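Local coordinates for protein high choriolytic enzyme 1 (Oryzias latipes, PDB 3VTG) that hydrolyses the inner layer of the fish egg envelope at hatching, as a zinc metalloendopeptidase of the astacin family whose peptidase domain forms this chain, at residues H109-S114 and I152-R157; S118-N123 and D167-I172; P146-S151 and S186-T191. All coordinates share one frame; numbering follows the deposited sequence.

Contact 1 (H109-S114 and I152-R157); sequences HEQTRS and IMHYGR. With ZN (zinc ion), chain B.
Gln111 lays its amide over the ring of Tyr155. Gln111 sends CG between its backbone N and carbonyl carbon (chi1 78°) and bends again at chi2, which folds the amide back over the phenol. NE2 sits 3.2 Å above the Tyr155 plane, over the ring centre, with the amide tilted 34° to the ring. On the other branch, OE1 accepts the backbone N of Tyr155 at 3.1 Å, a nearly straight bond, so the amide is held at its oxygen while its nitrogen lies on the ring. Next to it, Glu110 N donates to Met153 O at 3.0 Å. Glu110 CG lies against His154 CD2 at 3.6 Å, and its carboxylate runs on to the backbone N of Asp148 and to Arg192.

The zinc side is looser and wetter. His109 binds the metal through NE2 at 2.0 Å, with His99 and His103 completing the protein ligands and two waters filling the remaining positions. Tyr155 turns its CE1 edge onto the face of the His109 ring, 3.4 Å above its plane, an edge-to-face pair. The Tyr155 hydroxyl stays 5.6 Å from the zinc ion; in astacin the corresponding tyrosine can ligate the metal. Met153 belongs to the Met-turn that characterises metzincins: its side chain packs beneath the site against His99, Asn102 and His103 of helix 94-105, while Gln111 and Tyr155 lean the other way onto Ile169 of strand 169-171.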
loop_
_atom_site.group_PDB
_atom_site.type_symbol
_atom_site.label_atom_id
_atom_site.label_comp_id
_atom_site.label_asym_id
_atom_site.label_seq_id
_atom_site.Cartn_x
_atom_site.Cartn_y
_atom_site.Cartn_z
ATOM N N HIS A 109 6.208 -1.548 1.345
ATOM C CA HIS A 109 6.892 -0.948 0.200
ATOM C C HIS A 109 7.803 -1.922 -0.484
ATOM O O HIS A 109 8.523 -2.682 0.174
ATOM C CB HIS A 109 7.651 0.304 0.616
ATOM C CG HIS A 109 6.760 1.409 1.123
ATOM N ND1 HIS A 109 7.012 2.079 2.260
ATOM C CD2 HIS A 109 5.575 1.929 0.613
ATOM C CE1 HIS A 109 6.043 2.987 2.466
ATOM N NE2 HIS A 109 5.167 2.897 1.453
ATOM N N GLU A 110 7.771 -1.904 -1.814
ATOM C CA GLU A 110 8.525 -2.851 -2.633
ATOM C C GLU A 110 10.024 -2.852 -2.329
ATOM O O GLU A 110 10.641 -3.920 -2.263
ATOM C CB GLU A 110 8.273 -2.594 -4.124
ATOM C CG GLU A 110 8.709 -3.724 -5.046
ATOM C CD GLU A 110 7.820 -4.954 -4.960
ATOM O OE1 GLU A 110 6.884 -4.985 -4.128
ATOM O OE2 GLU A 110 8.068 -5.901 -5.731
ATOM N N GLN A 111 10.598 -1.663 -2.135
ATOM C CA GLN A 111 12.040 -1.536 -1.924
ATOM C C GLN A 111 12.517 -2.131 -0.594
ATOM O O GLN A 111 13.718 -2.222 -0.359
ATOM C CB GLN A 111 12.509 -0.080 -2.075
ATOM C CG GLN A 111 12.230 0.836 -0.888
ATOM C CD GLN A 111 10.821 1.400 -0.873
ATOM O OE1 GLN A 111 10.070 1.278 -1.846
ATOM N NE2 GLN A 111 10.454 2.028 0.238
ATOM N N THR A 112 11.582 -2.533 0.264
ATOM C CA THR A 112 11.930 -3.156 1.545
ATOM C C THR A 112 11.838 -4.684 1.516
ATOM O O THR A 112 12.075 -5.337 2.531
ATOM C CB THR A 112 11.084 -2.610 2.717
ATOM O OG1 THR A 112 9.732 -3.071 2.605
ATOM C CG2 THR A 112 11.122 -1.086 2.758
ATOM N N ARG A 113 11.497 -5.252 0.359
ATOM C CA ARG A 113 11.468 -6.709 0.195
ATOM C C ARG A 113 12.804 -7.333 0.590
ATOM O O ARG A 113 13.861 -6.726 0.410
ATOM C CB ARG A 113 11.154 -7.086 -1.251
ATOM C CG ARG A 113 9.678 -7.089 -1.614
ATOM C CD ARG A 113 9.488 -7.376 -3.097
ATOM N NE ARG A 113 10.064 -8.654 -3.512
ATOM C CZ ARG A 113 9.365 -9.717 -3.908
ATOM N NH1 ARG A 113 8.037 -9.682 -3.956
ATOM N NH2 ARG A 113 10.005 -10.820 -4.261
ATOM N N SER A 114 12.750 -8.551 1.119
ATOM C CA SER A 114 13.949 -9.253 1.569
ATOM C C SER A 114 14.986 -9.458 0.464
ATOM O O SER A 114 16.175 -9.579 0.752
ATOM C CB SER A 114 13.572 -10.601 2.177
ATOM O OG SER A 114 12.902 -11.402 1.223
ATOM N N ILE A 152 2.776 -0.560 -7.484
ATOM C CA ILE A 152 2.219 0.664 -6.908
ATOM C C ILE A 152 2.800 0.921 -5.509
ATOM O O ILE A 152 2.612 1.996 -4.940
ATOM C CB ILE A 152 0.670 0.597 -6.881
ATOM C CG1 ILE A 152 0.054 2.007 -6.904
ATOM C CG2 ILE A 152 0.171 -0.254 -5.713
ATOM C CD1 ILE A 152 -1.455 2.020 -7.057
ATOM N N MET A 153 3.520 -0.065 -4.976
ATOM C CA MET A 153 4.133 0.033 -3.649
ATOM C C MET A 153 5.612 0.434 -3.675
ATOM O O MET A 153 6.236 0.562 -2.623
ATOM C CB MET A 153 3.971 -1.287 -2.880
ATOM C CG MET A 153 2.539 -1.797 -2.774
ATOM S SD MET A 153 1.357 -0.580 -2.153
ATOM C CE MET A 153 1.844 -0.464 -0.436
ATOM N N HIS A 154 6.170 0.629 -4.866
ATOM C CA HIS A 154 7.578 0.996 -4.996
ATOM C C HIS A 154 7.759 2.483 -4.907
ATOM O O HIS A 154 7.081 3.231 -5.607
ATOM C CB HIS A 154 8.139 0.489 -6.322
ATOM C CG HIS A 154 9.636 0.274 -6.308
ATOM N ND1 HIS A 154 10.518 1.268 -6.077
ATOM C CD2 HIS A 154 10.390 -0.880 -6.507
ATOM C CE1 HIS A 154 11.771 0.771 -6.120
ATOM N NE2 HIS A 154 11.692 -0.540 -6.384
ATOM N N TYR A 155 8.677 2.924 -4.050
ATOM C CA TYR A 155 9.082 4.330 -3.993
ATOM C C TYR A 155 9.679 4.784 -5.327
ATOM O O TYR A 155 10.324 4.000 -6.035
ATOM C CB TYR A 155 10.155 4.524 -2.920
ATOM C CG TYR A 155 9.689 4.770 -1.495
ATOM C CD1 TYR A 155 8.364 4.559 -1.097
ATOM C CD2 TYR A 155 10.604 5.190 -0.532
ATOM C CE1 TYR A 155 7.969 4.780 0.217
ATOM C CE2 TYR A 155 10.222 5.411 0.777
ATOM C CZ TYR A 155 8.907 5.208 1.147
ATOM O OH TYR A 155 8.539 5.431 2.453
ATOM N N GLY A 156 9.484 6.058 -5.654
ATOM C CA GLY A 156 10.206 6.685 -6.758
ATOM C C GLY A 156 11.681 6.839 -6.413
ATOM O O GLY A 156 12.065 6.752 -5.238
ATOM N N ARG A 157 12.505 7.076 -7.431
ATOM C CA ARG A 157 13.960 7.143 -7.256
ATOM C C ARG A 157 14.414 8.339 -6.422
ATOM O O ARG A 157 15.522 8.334 -5.884
ATOM C CB ARG A 157 14.682 7.128 -8.614
ATOM C CG ARG A 157 14.475 8.366 -9.478
ATOM C CD ARG A 157 15.075 8.194 -10.869
ATOM N NE ARG A 157 14.479 7.073 -11.601
ATOM C CZ ARG A 157 15.132 5.974 -11.982
ATOM N NH1 ARG A 157 16.426 5.827 -11.722
ATOM N NH2 ARG A 157 14.486 5.016 -12.637
HETATM ZN ZN ZN B . 3.287 3.688 1.497
HETATM O O HOH W 1 2.093 5.068 2.592
HETATM O O HOH W 2 4.223 5.690 0.839
#

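Contact 2 (S118-N123 and D167-I172); sequences SYVRIN and DSITPI
Asn123 and Thr170 meet side chain to side chain at one end of a short antiparallel ladder. Asn123 CB lies 3.3 Å from Asp167 O. CG points anti to its own carbonyl carbon (chi1 -50°), turning the amide toward the other strand. At the tip, ND2 donates twice, close to the amide plane both times: to Thr170 OG1 at 2.9 Å and to Asp167 O at 3.0 Å. OD1 looks back along its own strand and accepts Arg121 NE at 3.1 Å, in the plane of the guanidinium. Water 4 joins Arg121 NH2 to Thr170 OG1. An alanine in place of Asn123 would probably leave Asp167 O and Thr170 OG1 without this donor and take from the Arg121 guanidinium the acceptor that holds its NE.

In the ladder itself, Arg121 and Thr170 form a hydrogen-bonded pair, Arg121 N reaching Thr170 O at 2.8 Å. Val120 and Ile169 put their side chains on the opposite face of the ladder, with Val120 CB 3.7 Å from Ile169 CG2. The two strands, 120-122 and 169-171, make a two-stranded sheet by themselves; Tyr147 packs on Val120, and Ile169 bonds through its backbone to Arg157.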
loop_
_atom_site.group_PDB
_atom_site.type_symbol
_atom_site.label_atom_id
_atom_site.label_comp_id
_atom_site.label_asym_id
_atom_site.label_seq_id
_atom_site.Cartn_x
_atom_site.Cartn_y
_atom_site.Cartn_z
ATOM N N SER A 118 19.068 -7.333 -4.834
ATOM C CA SER A 118 19.294 -7.898 -6.163
ATOM C C SER A 118 18.654 -7.057 -7.276
ATOM O O SER A 118 18.795 -7.381 -8.458
ATOM C CB SER A 118 18.770 -9.336 -6.227
ATOM O OG SER A 118 19.362 -10.132 -5.220
ATOM N N TYR A 119 17.960 -5.980 -6.897
ATOM C CA TYR A 119 17.159 -5.189 -7.846
ATOM C C TYR A 119 17.368 -3.688 -7.717
ATOM O O TYR A 119 17.234 -2.957 -8.697
ATOM C CB TYR A 119 15.666 -5.534 -7.715
ATOM C CG TYR A 119 15.430 -7.022 -7.768
ATOM C CD1 TYR A 119 15.249 -7.681 -8.982
ATOM C CD2 TYR A 119 15.456 -7.783 -6.604
ATOM C CE1 TYR A 119 15.068 -9.056 -9.025
ATOM C CE2 TYR A 119 15.284 -9.156 -6.635
ATOM C CZ TYR A 119 15.090 -9.786 -7.847
ATOM O OH TYR A 119 14.928 -11.152 -7.865
ATOM N N VAL A 120 17.683 -3.232 -6.507
ATOM C CA VAL A 120 17.930 -1.811 -6.267
ATOM C C VAL A 120 19.125 -1.610 -5.350
ATOM O O VAL A 120 19.467 -2.489 -4.552
ATOM C CB VAL A 120 16.700 -1.069 -5.673
ATOM C CG1 VAL A 120 15.524 -1.060 -6.646
ATOM C CG2 VAL A 120 16.294 -1.643 -4.318
ATOM N N ARG A 121 19.756 -0.450 -5.492
ATOM C CA ARG A 121 20.739 0.035 -4.540
ATOM C C ARG A 121 20.104 1.185 -3.766
ATOM O O ARG A 121 19.508 2.089 -4.357
ATOM C CB ARG A 121 21.998 0.504 -5.273
ATOM C CG ARG A 121 23.017 1.199 -4.386
ATOM C CD ARG A 121 24.279 1.572 -5.147
ATOM N NE ARG A 121 24.049 2.474 -6.281
ATOM C CZ ARG A 121 24.332 2.179 -7.551
ATOM N NH1 ARG A 121 24.851 0.999 -7.865
ATOM N NH2 ARG A 121 24.102 3.064 -8.513
ATOM N N ILE A 122 20.201 1.127 -2.442
ATOM C CA ILE A 122 19.754 2.226 -1.593
ATOM C C ILE A 122 20.942 3.155 -1.373
ATOM O O ILE A 122 21.966 2.747 -0.812
ATOM C CB ILE A 122 19.193 1.731 -0.236
ATOM C CG1 ILE A 122 18.117 0.645 -0.428
ATOM C CG2 ILE A 122 18.670 2.899 0.591
ATOM C CD1 ILE A 122 16.924 1.038 -1.285
ATOM N N ASN A 123 20.809 4.397 -1.832
ATOM C CA ASN A 123 21.881 5.378 -1.689
ATOM C C ASN A 123 21.699 6.179 -0.404
ATOM O O ASN A 123 21.188 7.308 -0.414
ATOM C CB ASN A 123 21.956 6.281 -2.920
ATOM C CG ASN A 123 21.980 5.493 -4.221
ATOM O OD1 ASN A 123 22.806 4.597 -4.411
ATOM N ND2 ASN A 123 21.067 5.824 -5.122
ATOM N N ASP A 167 19.664 10.599 -6.187
ATOM C CA ASP A 167 18.569 9.667 -5.973
ATOM C C ASP A 167 18.738 8.816 -4.721
ATOM O O ASP A 167 19.847 8.404 -4.375
ATOM C CB ASP A 167 18.427 8.755 -7.196
ATOM C CG ASP A 167 18.051 9.512 -8.464
ATOM O OD1 ASP A 167 17.531 10.643 -8.380
ATOM O OD2 ASP A 167 18.271 8.962 -9.558
ATOM N N SER A 168 17.623 8.547 -4.049
ATOM C CA SER A 168 17.626 7.653 -2.899
ATOM C C SER A 168 17.711 6.185 -3.319
ATOM O O SER A 168 18.270 5.365 -2.591
ATOM C CB SER A 168 16.382 7.876 -2.043
ATOM O OG SER A 168 15.201 7.661 -2.792
ATOM N N ILE A 169 17.154 5.864 -4.487
ATOM C CA ILE A 169 17.114 4.489 -4.992
ATOM C C ILE A 169 17.588 4.453 -6.438
ATOM O O ILE A 169 17.127 5.240 -7.266
ATOM C CB ILE A 169 15.685 3.894 -4.934
ATOM C CG1 ILE A 169 15.118 3.956 -3.512
ATOM C CG2 ILE A 169 15.669 2.462 -5.461
ATOM C CD1 ILE A 169 13.633 3.669 -3.431
ATOM N N THR A 170 18.499 3.528 -6.736
ATOM C CA THR A 170 18.940 3.291 -8.109
ATOM C C THR A 170 18.704 1.833 -8.479
ATOM O O THR A 170 19.303 0.944 -7.878
ATOM C CB THR A 170 20.436 3.604 -8.303
ATOM O OG1 THR A 170 20.722 4.925 -7.827
ATOM C CG2 THR A 170 20.818 3.495 -9.784
ATOM N N PRO A 171 17.825 1.575 -9.465
ATOM C CA PRO A 171 17.657 0.205 -9.949
ATOM C C PRO A 171 18.961 -0.346 -10.529
ATOM O O PRO A 171 19.709 0.391 -11.177
ATOM C CB PRO A 171 16.603 0.347 -11.052
ATOM C CG PRO A 171 15.848 1.580 -10.690
ATOM C CD PRO A 171 16.885 2.503 -10.120
ATOM N N ILE A 172 19.231 -1.621 -10.262
ATOM C CA ILE A 172 20.424 -2.305 -10.772
ATOM C C ILE A 172 20.008 -3.610 -11.459
ATOM O O ILE A 172 19.076 -4.268 -10.997
ATOM C CB ILE A 172 21.474 -2.572 -9.658
ATOM C CG1 ILE A 172 20.876 -3.399 -8.505
ATOM C CG2 ILE A 172 22.065 -1.259 -9.148
ATOM C CD1 ILE A 172 21.893 -3.934 -7.518
HETATM O O HOH W 3 18.155 -6.829 -11.153
HETATM O O HOH W 4 23.424 5.502 -7.729
#

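Contact 3 (P146-S151 and S186-T191); sequences PYDYSS and SRWDIT
Asp148 holds CG anti to its backbone N (chi1 -176°), and Ser186 turns OG between its backbone N and carbonyl carbon (chi1 76°), so carboxylate and hydroxyl meet tip to tip. Ser186 OG donates to Asp148 OD2 at 2.7 Å, nearly along the C-O axis. The same OG accepts Asp189 N at 3.0 Å, and Asp189 OD2 takes Ser186 N in return: a capping box at the start of helix 187-196.

Asp148 is gripped on its other oxygen as well. OD1 receives both the hydroxyl and the backbone N of Ser150, the latter closing an Asx turn inside the type I turn from Asp148 to Ser151. Water 5 donates to OD2 and accepts from Trp188 N at 3.1 Å, tying the carboxylate to the first turn of the helix. Farther along, Ser151 OG donates at 2.7 Å to the syn lone pair of Asp189 OD1, while Asp189 OD2 also takes the backbone N of Ile152.

Pro146 supplies the apolar part. Its CD stands 3.4 Å from the centroid of the six-membered ring of Trp188, a CH-pi contact almost straight down the ring normal. Arg187 lies over the opposite face of the indole, near its rim, and Asp148 OD2 comes to its edge.

Chemically, two carboxylates sit by one helix N-terminus, Asp148 OD2 only 5.0 Å from Asp189 OD1. The N-H groups, serine hydroxyls, helix dipole and Arg192, which touches Asp148 and makes a long, weak ion pair with Asp189, probably offset their repulsion and help both remain ionised. The hydrogen bonds hold the turn before the Met-turn onto the C-terminal helix.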
loop_
_atom_site.group_PDB
_atom_site.type_symbol
_atom_site.label_atom_id
_atom_site.label_comp_id
_atom_site.label_asym_id
_atom_site.label_seq_id
_atom_site.Cartn_x
_atom_site.Cartn_y
_atom_site.Cartn_z
ATOM N N PRO A 146 7.886 -12.170 -7.739
ATOM C CA PRO A 146 9.200 -11.563 -7.875
ATOM C C PRO A 146 9.182 -10.083 -7.511
ATOM O O PRO A 146 8.111 -9.487 -7.358
ATOM C CB PRO A 146 9.484 -11.719 -9.367
ATOM C CG PRO A 146 8.140 -11.581 -9.999
ATOM C CD PRO A 146 7.129 -12.096 -9.001
ATOM N N TYR A 147 10.370 -9.501 -7.381
ATOM C CA TYR A 147 10.510 -8.067 -7.205
ATOM C C TYR A 147 9.915 -7.371 -8.426
ATOM O O TYR A 147 10.202 -7.745 -9.562
ATOM C CB TYR A 147 11.983 -7.707 -7.067
ATOM C CG TYR A 147 12.226 -6.326 -6.512
ATOM C CD1 TYR A 147 12.459 -6.136 -5.153
ATOM C CD2 TYR A 147 12.226 -5.207 -7.347
ATOM C CE1 TYR A 147 12.680 -4.871 -4.637
ATOM C CE2 TYR A 147 12.450 -3.937 -6.841
ATOM C CZ TYR A 147 12.677 -3.777 -5.487
ATOM O OH TYR A 147 12.899 -2.521 -4.978
ATOM N N ASP A 148 9.079 -6.367 -8.181
ATOM C CA ASP A 148 8.349 -5.690 -9.248
ATOM C C ASP A 148 8.620 -4.188 -9.233
ATOM O O ASP A 148 8.056 -3.453 -8.418
ATOM C CB ASP A 148 6.848 -5.981 -9.113
ATOM C CG ASP A 148 6.015 -5.386 -10.242
ATOM O OD1 ASP A 148 6.573 -4.820 -11.210
ATOM O OD2 ASP A 148 4.774 -5.497 -10.151
ATOM N N TYR A 149 9.478 -3.735 -10.147
ATOM C CA TYR A 149 9.792 -2.312 -10.267
ATOM C C TYR A 149 8.540 -1.473 -10.516
ATOM O O TYR A 149 8.494 -0.297 -10.156
ATOM C CB TYR A 149 10.750 -2.066 -11.428
ATOM C CG TYR A 149 12.172 -2.552 -11.260
ATOM C CD1 TYR A 149 12.999 -2.051 -10.252
ATOM C CD2 TYR A 149 12.708 -3.476 -12.153
ATOM C CE1 TYR A 149 14.315 -2.477 -10.129
ATOM C CE2 TYR A 149 14.018 -3.905 -12.042
ATOM C CZ TYR A 149 14.814 -3.408 -11.030
ATOM O OH TYR A 149 16.117 -3.844 -10.941
ATOM N N SER A 150 7.538 -2.085 -11.148
ATOM C CA SER A 150 6.315 -1.384 -11.543
ATOM C C SER A 150 5.201 -1.428 -10.495
ATOM O O SER A 150 4.094 -0.953 -10.753
ATOM C CB SER A 150 5.801 -1.914 -12.889
ATOM O OG SER A 150 5.106 -3.141 -12.741
ATOM N N SER A 151 5.493 -1.989 -9.321
ATOM C CA SER A 151 4.512 -2.067 -8.237
ATOM C C SER A 151 4.069 -0.688 -7.773
ATOM O O SER A 151 4.884 0.228 -7.648
ATOM C CB SER A 151 5.079 -2.834 -7.041
ATOM O OG SER A 151 4.212 -2.718 -5.921
ATOM N N SER A 186 -0.244 -2.984 -10.356
ATOM C CA SER A 186 0.462 -3.825 -11.310
ATOM C C SER A 186 -0.091 -5.246 -11.285
ATOM O O SER A 186 -0.839 -5.623 -10.378
ATOM C CB SER A 186 1.957 -3.853 -10.987
ATOM O OG SER A 186 2.213 -4.681 -9.866
ATOM N N ARG A 187 0.298 -6.037 -12.278
ATOM C CA ARG A 187 -0.083 -7.440 -12.323
ATOM C C ARG A 187 0.308 -8.160 -11.032
ATOM O O ARG A 187 -0.500 -8.887 -10.453
ATOM C CB ARG A 187 0.541 -8.120 -13.541
ATOM C CG ARG A 187 0.002 -9.512 -13.820
ATOM C CD ARG A 187 0.959 -10.593 -13.370
ATOM N NE ARG A 187 2.215 -10.548 -14.112
ATOM C CZ ARG A 187 2.967 -11.612 -14.368
ATOM N NH1 ARG A 187 2.585 -12.809 -13.949
ATOM N NH2 ARG A 187 4.099 -11.477 -15.041
ATOM N N TRP A 188 1.540 -7.944 -10.571
ATOM C CA TRP A 188 1.987 -8.569 -9.331
ATOM C C TRP A 188 1.291 -8.042 -8.105
ATOM O O TRP A 188 1.024 -8.812 -7.190
ATOM C CB TRP A 188 3.507 -8.539 -9.188
ATOM C CG TRP A 188 4.194 -9.463 -10.162
ATOM C CD1 TRP A 188 5.078 -9.117 -11.175
ATOM C CD2 TRP A 188 4.057 -10.925 -10.258
ATOM N NE1 TRP A 188 5.494 -10.227 -11.866
ATOM C CE2 TRP A 188 4.917 -11.344 -11.370
ATOM C CE3 TRP A 188 3.338 -11.895 -9.558
ATOM C CZ2 TRP A 188 5.042 -12.679 -11.744
ATOM C CZ3 TRP A 188 3.474 -13.237 -9.944
ATOM C CH2 TRP A 188 4.306 -13.615 -11.011
ATOM N N ASP A 189 0.962 -6.746 -8.081
ATOM C CA ASP A 189 0.152 -6.192 -6.982
ATOM C C ASP A 189 -1.158 -6.973 -6.834
ATOM O O ASP A 189 -1.517 -7.387 -5.732
ATOM C CB ASP A 189 -0.177 -4.709 -7.206
ATOM C CG ASP A 189 1.032 -3.788 -7.072
ATOM O OD1 ASP A 189 1.959 -4.079 -6.279
ATOM O OD2 ASP A 189 1.025 -2.744 -7.758
ATOM N N ILE A 190 -1.856 -7.166 -7.954
ATOM C CA ILE A 190 -3.134 -7.884 -7.977
ATOM C C ILE A 190 -2.954 -9.357 -7.595
ATOM O O ILE A 190 -3.707 -9.890 -6.775
ATOM C CB ILE A 190 -3.835 -7.722 -9.351
ATOM C CG1 ILE A 190 -4.279 -6.263 -9.568
ATOM C CG2 ILE A 190 -5.006 -8.689 -9.510
ATOM C CD1 ILE A 190 -5.336 -5.758 -8.603
ATOM N N THR A 191 -1.939 -9.995 -8.174
ATOM C CA THR A 191 -1.646 -11.399 -7.891
ATOM C C THR A 191 -1.377 -11.609 -6.398
ATOM O O THR A 191 -1.888 -12.556 -5.795
ATOM C CB THR A 191 -0.462 -11.905 -8.744
ATOM O OG1 THR A 191 -0.797 -11.792 -10.133
ATOM C CG2 THR A 191 -0.134 -13.364 -8.426
HETATM O O HOH W 5 3.572 -6.509 -12.408
#

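How the contacts relate
Along the chain the six segments alternate: 109-114, 118-123, 146-151, 152-157, 167-172, 186-191, so each contact closes a loop that crosses the others. Contact 1 lies between the other two, its centre about 10 Å from each of theirs, while the centres of contacts 2 and 3 are about 17 Å apart. Segment 146-151 runs straight into 152-157, so the turn held on helix 187-196 leads directly into the Met-turn below the zinc. Tyr149 OH reaches Tyr119 O, joining contacts 2 and 3 directly. Together the three contacts hold in place the part of the chain after the zinc-binding helix 94-105, which has few helices or strands beyond the two-stranded sheet and the last helix.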